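Local coordinates for binding domain (Hc) of Paraclostridial Mosquitocidal Protein 1 (Paraclostridium bifermentans, PDB 6HOX) that is the receptor-binding part of a botulinum-like neurotoxin that targets Anopheles mosquitoes, and probably directs the toxin to host nerve cells, at residues 242-247 with 379-384; 248-251 with 255-258; 374-377 with 383-386. One frame throughout, in Å; residues are numbered along the deposited sequence.

Contact 1: 242-247 with 379-384; sequences SYFNSN and DKYYCQ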
ATOM      1  N   SER A 242       0.896   7.941  12.547  1.00 28.68           N
ATOM      2  CA  SER A 242       1.742   9.108  12.437  1.00 28.64           C
ATOM      3  C   SER A 242       2.250   9.274  11.003  1.00 28.12           C
ATOM      4  O   SER A 242       2.723  10.345  10.643  1.00 32.06           O
ATOM      5  CB  SER A 242       2.875   9.072  13.440  1.00 28.42           C
ATOM      6  OG  SER A 242       3.899   8.164  13.060  1.00 27.90           O
ATOM      7  N   TYR A 243       2.166   8.220  10.191  1.00 26.57           N
ATOM      8  CA  TYR A 243       2.589   8.279   8.792  1.00 25.72           C
ATOM      9  C   TYR A 243       1.498   8.855   7.874  1.00 25.31           C
ATOM     10  O   TYR A 243       1.746   9.020   6.682  1.00 25.63           O
ATOM     11  CB  TYR A 243       3.016   6.893   8.325  1.00 24.64           C
ATOM     12  CG  TYR A 243       4.309   6.462   8.958  1.00 23.65           C
ATOM     13  CD1 TYR A 243       5.485   7.115   8.638  1.00 22.21           C
ATOM     14  CD2 TYR A 243       4.358   5.442   9.897  1.00 21.54           C
ATOM     15  CE1 TYR A 243       6.690   6.747   9.211  1.00 22.69           C
ATOM     16  CE2 TYR A 243       5.564   5.057  10.468  1.00 23.22           C
ATOM     17  CZ  TYR A 243       6.730   5.721  10.132  1.00 22.43           C
ATOM     18  OH  TYR A 243       7.928   5.380  10.697  1.00 26.38           O
ATOM     19  N   PHE A 244       0.326   9.165   8.423  1.00 26.71           N
ATOM     20  CA  PHE A 244      -0.814   9.680   7.642  1.00 29.41           C
ATOM     21  C   PHE A 244      -1.348  10.974   8.279  1.00 32.08           C
ATOM     22  O   PHE A 244      -2.548  11.171   8.410  1.00 36.71           O
ATOM     23  CB  PHE A 244      -1.882   8.584   7.547  1.00 28.72           C
ATOM     24  CG  PHE A 244      -1.406   7.335   6.844  1.00 28.28           C
ATOM     25  CD1 PHE A 244      -1.369   7.288   5.462  1.00 26.08           C
ATOM     26  CD2 PHE A 244      -0.949   6.233   7.559  1.00 25.54           C
ATOM     27  CE1 PHE A 244      -0.923   6.150   4.809  1.00 25.90           C
ATOM     28  CE2 PHE A 244      -0.508   5.097   6.899  1.00 24.86           C
ATOM     29  CZ  PHE A 244      -0.490   5.064   5.528  1.00 24.22           C
ATOM     30  N   ASN A 245      -0.435  11.876   8.632  1.00 35.40           N
ATOM     31  CA  ASN A 245      -0.757  13.081   9.406  1.00 41.18           C
ATOM     32  C   ASN A 245      -1.238  14.215   8.483  1.00 42.60           C
ATOM     33  O   ASN A 245      -1.698  15.245   8.961  1.00 50.62           O
ATOM     34  CB  ASN A 245       0.436  13.539  10.250  1.00 43.89           C
ATOM     35  CG  ASN A 245       1.743  13.556   9.477  1.00 51.23           C
ATOM     36  OD1 ASN A 245       2.026  12.633   8.704  1.00 53.03           O
ATOM     37  ND2 ASN A 245       2.554  14.588   9.680  1.00 52.07           N
ATOM     38  N   SER A 246      -1.144  14.028   7.165  1.00 38.83           N
ATOM     39  CA  SER A 246      -1.508  15.066   6.214  1.00 37.72           C
ATOM     40  C   SER A 246      -2.854  14.741   5.555  1.00 35.66           C
ATOM     41  O   SER A 246      -3.437  13.676   5.746  1.00 38.99           O
ATOM     42  CB  SER A 246      -0.428  15.257   5.197  1.00 37.28           C
ATOM     43  OG  SER A 246      -0.432  14.182   4.279  1.00 39.46           O
ATOM     44  N   ASN A 247      -3.337  15.686   4.755  1.00 34.39           N
ATOM     45  CA  ASN A 247      -4.653  15.596   4.149  1.00 34.08           C
ATOM     46  C   ASN A 247      -4.557  15.093   2.704  1.00 29.82           C
ATOM     47  O   ASN A 247      -5.542  15.132   1.995  1.00 27.58           O
ATOM     48  CB  ASN A 247      -5.370  16.941   4.262  1.00 36.45           C
ATOM     49  CG  ASN A 247      -5.769  17.214   5.691  1.00 44.26           C
ATOM     50  OD1 ASN A 247      -6.101  16.286   6.433  1.00 52.73           O
ATOM     51  ND2 ASN A 247      -5.695  18.470   6.101  1.00 52.78           N
ATOM     52  N   ASP A 379      -5.350   6.861   6.450  1.00 27.32           N
ATOM     53  CA  ASP A 379      -4.533   5.728   6.085  1.00 26.16           C
ATOM     54  C   ASP A 379      -5.160   4.897   4.953  1.00 25.05           C
ATOM     55  O   ASP A 379      -4.487   4.046   4.384  1.00 22.10           O
ATOM     56  CB  ASP A 379      -4.267   4.840   7.303  1.00 27.07           C
ATOM     57  CG  ASP A 379      -5.547   4.420   7.995  1.00 27.45           C
ATOM     58  OD1 ASP A 379      -6.214   5.298   8.568  1.00 29.97           O
ATOM     59  OD2 ASP A 379      -5.901   3.243   7.877  1.00 29.73           O
ATOM     60  N   LYS A 380      -6.451   5.093   4.648  1.00 24.84           N
ATOM     61  CA  LYS A 380      -7.117   4.311   3.581  1.00 25.95           C
ATOM     62  C   LYS A 380      -6.529   4.673   2.209  1.00 24.50           C
ATOM     63  O   LYS A 380      -6.178   5.820   1.941  1.00 25.11           O
ATOM     64  CB  LYS A 380      -8.628   4.529   3.673  1.00 28.16           C
ATOM     65  CG  LYS A 380      -9.214   4.120   5.014  1.00 30.47           C
ATOM     66  CD  LYS A 380      -8.789   2.724   5.404  1.00 35.00           C
ATOM     67  CE  LYS A 380      -9.664   2.064   6.455  1.00 41.06           C
ATOM     68  NZ  LYS A 380      -9.966   3.010   7.551  1.00 47.66           N
ATOM     69  N   TYR A 381      -6.366   3.659   1.353  1.00 22.83           N
ATOM     70  CA  TYR A 381      -5.760   3.846   0.042  1.00 23.23           C
ATOM     71  C   TYR A 381      -6.838   4.020  -1.031  1.00 23.42           C
ATOM     72  O   TYR A 381      -6.541   3.919  -2.206  1.00 25.62           O
ATOM     73  CB  TYR A 381      -4.864   2.661  -0.320  1.00 22.88           C
ATOM     74  CG  TYR A 381      -3.607   2.547   0.504  1.00 23.87           C
ATOM     75  CD1 TYR A 381      -3.249   3.508   1.443  1.00 24.16           C
ATOM     76  CD2 TYR A 381      -2.770   1.459   0.358  1.00 23.80           C
ATOM     77  CE1 TYR A 381      -2.116   3.377   2.235  1.00 23.11           C
ATOM     78  CE2 TYR A 381      -1.626   1.323   1.133  1.00 22.49           C
ATOM     79  CZ  TYR A 381      -1.289   2.289   2.064  1.00 22.10           C
ATOM     80  OH  TYR A 381      -0.152   2.168   2.824  1.00 22.35           O
ATOM     81  N   TYR A 382      -8.082   4.241  -0.599  1.00 24.63           N
ATOM     82  CA  TYR A 382      -9.204   4.568  -1.468  1.00 24.75           C
ATOM     83  C   TYR A 382      -9.771   5.913  -1.015  1.00 25.09           C
ATOM     84  O   TYR A 382      -9.393   6.421   0.042  1.00 26.95           O
ATOM     85  CB  TYR A 382     -10.264   3.470  -1.394  1.00 24.61           C
ATOM     86  CG  TYR A 382     -10.673   3.082   0.005  1.00 27.68           C
ATOM     87  CD1 TYR A 382     -11.583   3.835   0.734  1.00 29.00           C
ATOM     88  CD2 TYR A 382     -10.136   1.957   0.615  1.00 30.15           C
ATOM     89  CE1 TYR A 382     -11.952   3.477   2.025  1.00 29.42           C
ATOM     90  CE2 TYR A 382     -10.504   1.578   1.898  1.00 28.55           C
ATOM     91  CZ  TYR A 382     -11.404   2.343   2.611  1.00 30.17           C
ATOM     92  OH  TYR A 382     -11.751   1.959   3.879  1.00 31.53           O
ATOM     93  N   CYS A 383     -10.665   6.495  -1.824  1.00 25.24           N
ATOM     94  CA  CYS A 383     -11.409   7.664  -1.400  1.00 24.04           C
ATOM     95  C   CYS A 383     -12.885   7.501  -1.767  1.00 21.73           C
ATOM     96  O   CYS A 383     -13.271   6.533  -2.400  1.00 21.38           O
ATOM     97  CB  CYS A 383     -10.820   8.921  -2.027  1.00 24.56           C
ATOM     98  SG  CYS A 383     -11.068   9.016  -3.813  1.00 28.18           S
ATOM     99  N   GLN A 384     -13.689   8.486  -1.380  1.00 22.92           N
ATOM    100  CA  GLN A 384     -15.051   8.597  -1.860  1.00 21.99           C
ATOM    101  C   GLN A 384     -15.140   9.865  -2.710  1.00 24.16           C
ATOM    102  O   GLN A 384     -14.257  10.729  -2.651  1.00 24.33           O
ATOM    103  CB  GLN A 384     -16.044   8.592  -0.705  1.00 22.58           C
ATOM    104  CG  GLN A 384     -15.860   7.419   0.249  1.00 22.84           C
ATOM    105  CD  GLN A 384     -14.757   7.694   1.238  1.00 24.30           C
ATOM    106  OE1 GLN A 384     -14.612   8.820   1.713  1.00 25.62           O
ATOM    107  NE2 GLN A 384     -13.975   6.669   1.563  1.00 24.91           N
TER
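F244 lays one face of its ring against D379, and the outer rim of the same ring reaches Y381; these three residues make the whole contact, which buries only 146 Å² in total. It belongs to the join between the two halves of a clostridial neurotoxin receptor-binding domain. Segment 242-247 follows helix 233-241 on the way from the concanavalin-like N-terminal part, and segment 379-384 lies in the loop between strands 369-373 and 384-388 of the beta-trefoil.

The CA of D379 stands over the ring, 3.6 Å from the centroid of F244 and 14° off its normal, a CH-pi contact. A CA hydrogen, polarised by the two peptide groups beside it, suits the pi cloud well. D379 CB continues this cover across the ring, 3.6 Å from F244 CD2. The side chain of D379 then turns off: with CG held between the backbone N and the carbonyl carbon (chi1 54°), the carboxylate leads away from the ring, and OD1 takes a hydrogen bond with S377 OG. The aspartate therefore meets the phenylalanine with its carbon skeleton and turns its carboxylate to the hydroxyl of S377, to which K380 NZ is also hydrogen-bonded.

No hydrogen bond links the two segments directly. The side-chain amide of N378, just ahead of the second segment, is hydrogen-bonded through ND2 to F244 O, tying the two loops together. F240, R58 and R250 also pack against F244, which is buried.

Y381 crosses F244 at about a right angle and presents an edge, with F244 CE1 near the plane of the tyrosine ring. Its hydroxyl is hydrogen-bonded to the carbonyl of W166, while Y381 CE1 rests 4.0 Å from F244 CE1.

Contact 2: 248-251 with 255-258; sequences ILRD and EPLE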
ATOM      1  N   ILE A 248      -3.384  14.604   2.280  1.00 29.70           N
ATOM      2  CA  ILE A 248      -3.231  14.093   0.928  1.00 29.34           C
ATOM      3  C   ILE A 248      -4.013  12.779   0.827  1.00 26.57           C
ATOM      4  O   ILE A 248      -4.044  11.992   1.774  1.00 27.41           O
ATOM      5  CB  ILE A 248      -1.753  13.917   0.534  1.00 31.94           C
ATOM      6  CG1 ILE A 248      -1.089  12.812   1.357  1.00 35.45           C
ATOM      7  CG2 ILE A 248      -1.005  15.244   0.600  1.00 31.95           C
ATOM      8  CD1 ILE A 248       0.371  12.604   1.061  1.00 40.11           C
ATOM      9  N   LEU A 249      -4.669  12.573  -0.313  1.00 23.92           N
ATOM     10  CA  LEU A 249      -5.278  11.294  -0.621  1.00 23.69           C
ATOM     11  C   LEU A 249      -4.189  10.357  -1.156  1.00 22.29           C
ATOM     12  O   LEU A 249      -3.051  10.752  -1.385  1.00 25.19           O
ATOM     13  CB  LEU A 249      -6.412  11.508  -1.635  1.00 24.71           C
ATOM     14  CG  LEU A 249      -7.624  12.267  -1.093  1.00 23.94           C
ATOM     15  CD1 LEU A 249      -8.648  12.502  -2.193  1.00 23.98           C
ATOM     16  CD2 LEU A 249      -8.248  11.517   0.067  1.00 23.17           C
ATOM     17  N   ARG A 250      -4.561   9.107  -1.372  1.00 23.06           N
ATOM     18  CA  ARG A 250      -3.645   8.054  -1.724  1.00 24.53           C
ATOM     19  C   ARG A 250      -4.133   7.313  -2.964  1.00 23.44           C
ATOM     20  O   ARG A 250      -5.338   7.217  -3.229  1.00 23.86           O
ATOM     21  CB  ARG A 250      -3.540   7.063  -0.557  1.00 26.05           C
ATOM     22  CG  ARG A 250      -2.995   7.681   0.716  1.00 25.58           C
ATOM     23  CD  ARG A 250      -1.492   7.652   0.721  1.00 25.64           C
ATOM     24  NE  ARG A 250      -0.972   8.380   1.863  1.00 24.79           N
ATOM     25  CZ  ARG A 250       0.290   8.731   1.989  1.00 23.67           C
ATOM     26  NH1 ARG A 250       1.191   8.214   1.174  1.00 23.81           N
ATOM     27  NH2 ARG A 250       0.643   9.601   2.916  1.00 25.08           N
ATOM     28  N   ASP A 251      -3.169   6.778  -3.709  1.00 22.22           N
ATOM     29  CA  ASP A 251      -3.457   5.823  -4.747  1.00 21.95           C
ATOM     30  C   ASP A 251      -3.512   4.411  -4.151  1.00 22.61           C
ATOM     31  O   ASP A 251      -3.284   4.198  -2.967  1.00 22.05           O
ATOM     32  CB  ASP A 251      -2.489   5.951  -5.929  1.00 23.44           C
ATOM     33  CG  ASP A 251      -1.057   5.513  -5.683  1.00 23.56           C
ATOM     34  OD1 ASP A 251      -0.818   4.733  -4.731  1.00 23.67           O
ATOM     35  OD2 ASP A 251      -0.188   5.951  -6.470  1.00 25.17           O
ATOM     36  N   GLU A 255       0.721   5.407  -2.283  1.00 22.00           N
ATOM     37  CA  GLU A 255       1.509   6.592  -2.631  1.00 22.49           C
ATOM     38  C   GLU A 255       0.583   7.790  -2.817  1.00 21.70           C
ATOM     39  O   GLU A 255      -0.624   7.638  -2.958  1.00 20.92           O
ATOM     40  CB  GLU A 255       2.378   6.290  -3.849  1.00 22.65           C
ATOM     41  CG  GLU A 255       3.243   5.062  -3.605  1.00 22.71           C
ATOM     42  CD  GLU A 255       4.494   4.976  -4.455  1.00 25.52           C
ATOM     43  OE1 GLU A 255       4.491   5.513  -5.576  1.00 23.71           O
ATOM     44  OE2 GLU A 255       5.460   4.353  -3.993  1.00 24.18           O
ATOM     45  N   PRO A 256       1.097   9.030  -2.693  1.00 23.49           N
ATOM     46  CA  PRO A 256       0.238  10.210  -2.783  1.00 22.97           C
ATOM     47  C   PRO A 256      -0.532  10.253  -4.113  1.00 22.92           C
ATOM     48  O   PRO A 256       0.028   9.961  -5.163  1.00 23.08           O
ATOM     49  CB  PRO A 256       1.221  11.372  -2.635  1.00 23.78           C
ATOM     50  CG  PRO A 256       2.369  10.774  -1.846  1.00 22.97           C
ATOM     51  CD  PRO A 256       2.498   9.365  -2.386  1.00 22.71           C
ATOM     52  N   LEU A 257      -1.831  10.576  -4.037  1.00 21.83           N
ATOM     53  CA  LEU A 257      -2.681  10.691  -5.206  1.00 21.73           C
ATOM     54  C   LEU A 257      -2.289  11.985  -5.935  1.00 21.32           C
ATOM     55  O   LEU A 257      -2.048  12.997  -5.295  1.00 23.29           O
ATOM     56  CB  LEU A 257      -4.142  10.704  -4.751  1.00 20.37           C
ATOM     57  CG  LEU A 257      -5.192  10.641  -5.864  1.00 21.44           C
ATOM     58  CD1 LEU A 257      -5.135   9.306  -6.597  1.00 22.69           C
ATOM     59  CD2 LEU A 257      -6.587  10.869  -5.299  1.00 21.63           C
ATOM     60  N   GLU A 258      -2.202  11.958  -7.263  1.00 22.09           N
ATOM     61  CA  GLU A 258      -1.714  13.147  -7.999  1.00 22.69           C
ATOM     62  C   GLU A 258      -2.722  13.640  -9.034  1.00 23.29           C
ATOM     63  O   GLU A 258      -3.491  12.863  -9.580  1.00 23.84           O
ATOM     64  CB  GLU A 258      -0.417  12.857  -8.749  1.00 23.62           C
ATOM     65  CG  GLU A 258       0.731  12.419  -7.852  1.00 25.91           C
ATOM     66  CD  GLU A 258       2.012  12.137  -8.622  1.00 28.13           C
ATOM     67  OE1 GLU A 258       2.181  12.708  -9.738  1.00 30.79           O
ATOM     68  OE2 GLU A 258       2.841  11.355  -8.106  1.00 29.20           O
TER
HETATM   69  O   HOH W   1      -0.204   8.319  -7.465  1.00 20.42           O
HETATM   70  O   HOH W   2       2.165   5.177  -7.321  1.00 24.98           O
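The backbones of R250 and P256 form a single antiparallel bridge, a non-hydrogen-bonded pair with CA atoms 4.6 Å apart, flanked by two nearly straight hydrogen bonds. On one flank L257 N donates to L249 O at 2.9 Å, and on the other D251 N donates to E255 O at 2.8 Å. The chain thus doubles back through a short turn, a small hairpin-like element leading into strand 263-267 of the beta-trefoil.

Proline has no N-H to offer and fits a pair where none is needed. L249 and L257 lie side by side and point the same way, L249 CB being 3.7 Å from L257 CD2; both also rest on L372 of strand 369-373. I248 makes a lighter apolar contact, reaching the P256 ring with CD1. R250 starts away from the partner segment, but a bend at chi2 (-86°) brings its guanidinium back beside P256, where NH1 is hydrogen-bonded to the carbonyls of G254 and R58.

D251 does most of the polar work. Its CG sits between backbone N and carbonyl carbon (chi1 70°), which swings the carboxylate towards the turn. There OD1 accepts from E255 N at 3.0 Å, with the donor 49° out of the carboxylate plane. OD2 receives a hydrogen from each of two waters, one of which also donates to P256 O and the other to E255 OE1. The second oxygen of E255, OE2, is bonded to W166 NE1.

The carboxylates of D251 and E255 come close, with OD2 of D251 4.8 Å from OE1 of E255. The water bridging these two oxygens, with E255 N on D251 and W166 NE1 on E255, probably eases the repulsion, and would be consistent with both acids being ionised.

Contact 3: 374-377 with 383-386; sequences QLQS and CQIR
Q374 meets Q384 amide to amide, the two planes turned 68° against each other. From a CG anti to the backbone N (chi1 -180°), the Q374 chain bends at chi2 and brings back towards Q384 a side chain that had set out away from it. Its OE1 takes two hydrogen bonds. Q384 NE2 donates at 3.2 Å to Q374 OE1 from above the carbonyl plane, although the acceptor lies almost exactly in the plane of the Q384 amide. The other donor is the backbone N of Q376, two residues on, which approaches Q374 OE1 in the carbonyl plane, on a lone pair, at 2.9 Å. Q374 NE2 has a further, weak hydrogen bond to Y382 O.

At L375 the exchange is reversed, and the backbone N donates to Q384 OE1 over a short 2.7 Å, tilted 24° from the carbonyl plane. The Q384 amide is therefore gripped at both ends, its oxygen by a main-chain N-H and its nitrogen by Q374, which fixes its rotation. N434 OD1 accepts a second bond from that nitrogen. L375 CB lies 3.5 Å from Q384 OE1, so aliphatic carbon closes in beside the bonded oxygen.

Both segments belong to a hairpin of the beta-trefoil: strand 369-373 pairs antiparallel with strand 384-388, and the intervening loop opens at Q374. Where the strand pairing ends, with Q384 still bonded through its backbone to I373, the Q384 side chain reaches across and carries the connection into the loop.

Q376 adds little surface of its own. Its CG comes within 4.3 Å of Q384 NE2, while its side-chain NE2 is hydrogen-bonded to Y422 OH.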
ATOM      1  N   GLN A 374     -12.416  11.919   2.032  1.00 22.26           N
ATOM      2  CA  GLN A 374     -12.073  10.769   2.813  1.00 24.02           C
ATOM      3  C   GLN A 374     -12.935  10.804   4.065  1.00 23.79           C
ATOM      4  O   GLN A 374     -12.666  11.575   4.955  1.00 26.37           O
ATOM      5  CB  GLN A 374     -10.581  10.746   3.146  1.00 23.49           C
ATOM      6  CG  GLN A 374     -10.177   9.536   3.974  1.00 23.38           C
ATOM      7  CD  GLN A 374     -10.591   8.254   3.308  1.00 24.70           C
ATOM      8  OE1 GLN A 374     -11.665   7.714   3.582  1.00 26.20           O
ATOM      9  NE2 GLN A 374      -9.752   7.775   2.401  1.00 25.16           N
ATOM     10  N   LEU A 375     -13.970   9.965   4.086  1.00 24.80           N
ATOM     11  CA  LEU A 375     -14.910   9.893   5.194  1.00 29.60           C
ATOM     12  C   LEU A 375     -14.461   8.860   6.232  1.00 30.07           C
ATOM     13  O   LEU A 375     -15.057   8.773   7.292  1.00 28.94           O
ATOM     14  CB  LEU A 375     -16.298   9.533   4.650  1.00 30.24           C
ATOM     15  CG  LEU A 375     -16.968  10.598   3.780  1.00 32.28           C
ATOM     16  CD1 LEU A 375     -18.278  10.074   3.216  1.00 34.66           C
ATOM     17  CD2 LEU A 375     -17.218  11.874   4.568  1.00 33.72           C
ATOM     18  N   GLN A 376     -13.453   8.056   5.890  1.00 32.49           N
ATOM     19  CA  GLN A 376     -12.807   7.116   6.806  1.00 34.63           C
ATOM     20  C   GLN A 376     -11.531   7.805   7.323  1.00 35.27           C
ATOM     21  O   GLN A 376     -11.494   9.008   7.416  1.00 44.77           O
ATOM     22  CB  GLN A 376     -12.588   5.785   6.076  1.00 35.61           C
ATOM     23  CG  GLN A 376     -13.873   5.127   5.579  1.00 37.62           C
ATOM     24  CD  GLN A 376     -14.813   4.782   6.712  1.00 42.57           C
ATOM     25  OE1 GLN A 376     -14.409   4.201   7.719  1.00 42.19           O
ATOM     26  NE2 GLN A 376     -16.081   5.145   6.564  1.00 42.48           N
ATOM     27  N   SER A 377     -10.481   7.056   7.646  1.00 37.29           N
ATOM     28  CA  SER A 377      -9.228   7.644   8.160  1.00 33.76           C
ATOM     29  C   SER A 377      -8.239   7.871   7.010  1.00 32.13           C
ATOM     30  O   SER A 377      -8.406   7.310   5.936  1.00 30.85           O
ATOM     31  CB  SER A 377      -8.660   6.761   9.210  1.00 33.09           C
ATOM     32  OG  SER A 377      -8.699   5.412   8.772  1.00 32.72           O
ATOM     33  N   CYS A 383     -10.665   6.495  -1.824  1.00 25.24           N
ATOM     34  CA  CYS A 383     -11.409   7.664  -1.400  1.00 24.04           C
ATOM     35  C   CYS A 383     -12.885   7.501  -1.767  1.00 21.73           C
ATOM     36  O   CYS A 383     -13.271   6.533  -2.400  1.00 21.38           O
ATOM     37  CB  CYS A 383     -10.820   8.921  -2.027  1.00 24.56           C
ATOM     38  SG  CYS A 383     -11.068   9.016  -3.813  1.00 28.18           S
ATOM     39  N   GLN A 384     -13.689   8.486  -1.380  1.00 22.92           N
ATOM     40  CA  GLN A 384     -15.051   8.597  -1.860  1.00 21.99           C
ATOM     41  C   GLN A 384     -15.140   9.865  -2.710  1.00 24.16           C
ATOM     42  O   GLN A 384     -14.257  10.729  -2.651  1.00 24.33           O
ATOM     43  CB  GLN A 384     -16.044   8.592  -0.705  1.00 22.58           C
ATOM     44  CG  GLN A 384     -15.860   7.419   0.249  1.00 22.84           C
ATOM     45  CD  GLN A 384     -14.757   7.694   1.238  1.00 24.30           C
ATOM     46  OE1 GLN A 384     -14.612   8.820   1.713  1.00 25.62           O
ATOM     47  NE2 GLN A 384     -13.975   6.669   1.563  1.00 24.91           N
ATOM     48  N   ILE A 385     -16.204   9.952  -3.514  1.00 25.02           N
ATOM     49  CA  ILE A 385     -16.384  11.060  -4.423  1.00 24.34           C
ATOM     50  C   ILE A 385     -17.799  11.603  -4.242  1.00 23.94           C
ATOM     51  O   ILE A 385     -18.770  10.874  -4.437  1.00 23.02           O
ATOM     52  CB  ILE A 385     -16.092  10.658  -5.881  1.00 25.96           C
ATOM     53  CG1 ILE A 385     -14.646  10.178  -6.052  1.00 24.89           C
ATOM     54  CG2 ILE A 385     -16.426  11.810  -6.823  1.00 25.23           C
ATOM     55  CD1 ILE A 385     -14.281   9.798  -7.473  1.00 24.50           C
ATOM     56  N   ARG A 386     -17.870  12.876  -3.830  1.00 23.16           N
ATOM     57  CA  ARG A 386     -19.107  13.544  -3.527  1.00 24.41           C
ATOM     58  C   ARG A 386     -19.511  14.390  -4.734  1.00 24.67           C
ATOM     59  O   ARG A 386     -18.723  15.221  -5.209  1.00 22.02           O
ATOM     60  CB  ARG A 386     -18.984  14.405  -2.269  1.00 25.05           C
ATOM     61  CG  ARG A 386     -20.296  15.051  -1.837  1.00 27.70           C
ATOM     62  CD  ARG A 386     -20.328  15.474  -0.384  1.00 29.02           C
ATOM     63  NE  ARG A 386     -21.559  16.175  -0.010  1.00 30.87           N
ATOM     64  CZ  ARG A 386     -21.822  16.648   1.218  1.00 34.45           C
ATOM     65  NH1 ARG A 386     -20.939  16.492   2.196  1.00 28.82           N
ATOM     66  NH2 ARG A 386     -22.974  17.266   1.466  1.00 33.55           N
TER

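Overall arrangement
The three contacts lie close together on the trefoil side of the join between the two halves of the domain. Contacts 1 and 2 have centres about 8 Å apart, and along the chain contact 2 is nested within the loop that contact 1 closes; F244 CE1 lies 3.7 Å from R250 NE, and Y381 CB 3.4 Å from D251 O. Contact 3, its centre about 10 Å from that of contact 1, shares C383 and Q384 with segment 379-384. Contacts 2 and 3, about 12 Å apart between centres, follow one another in sequence and meet where L249 CD2 packs 3.9 Å from Q374 CB.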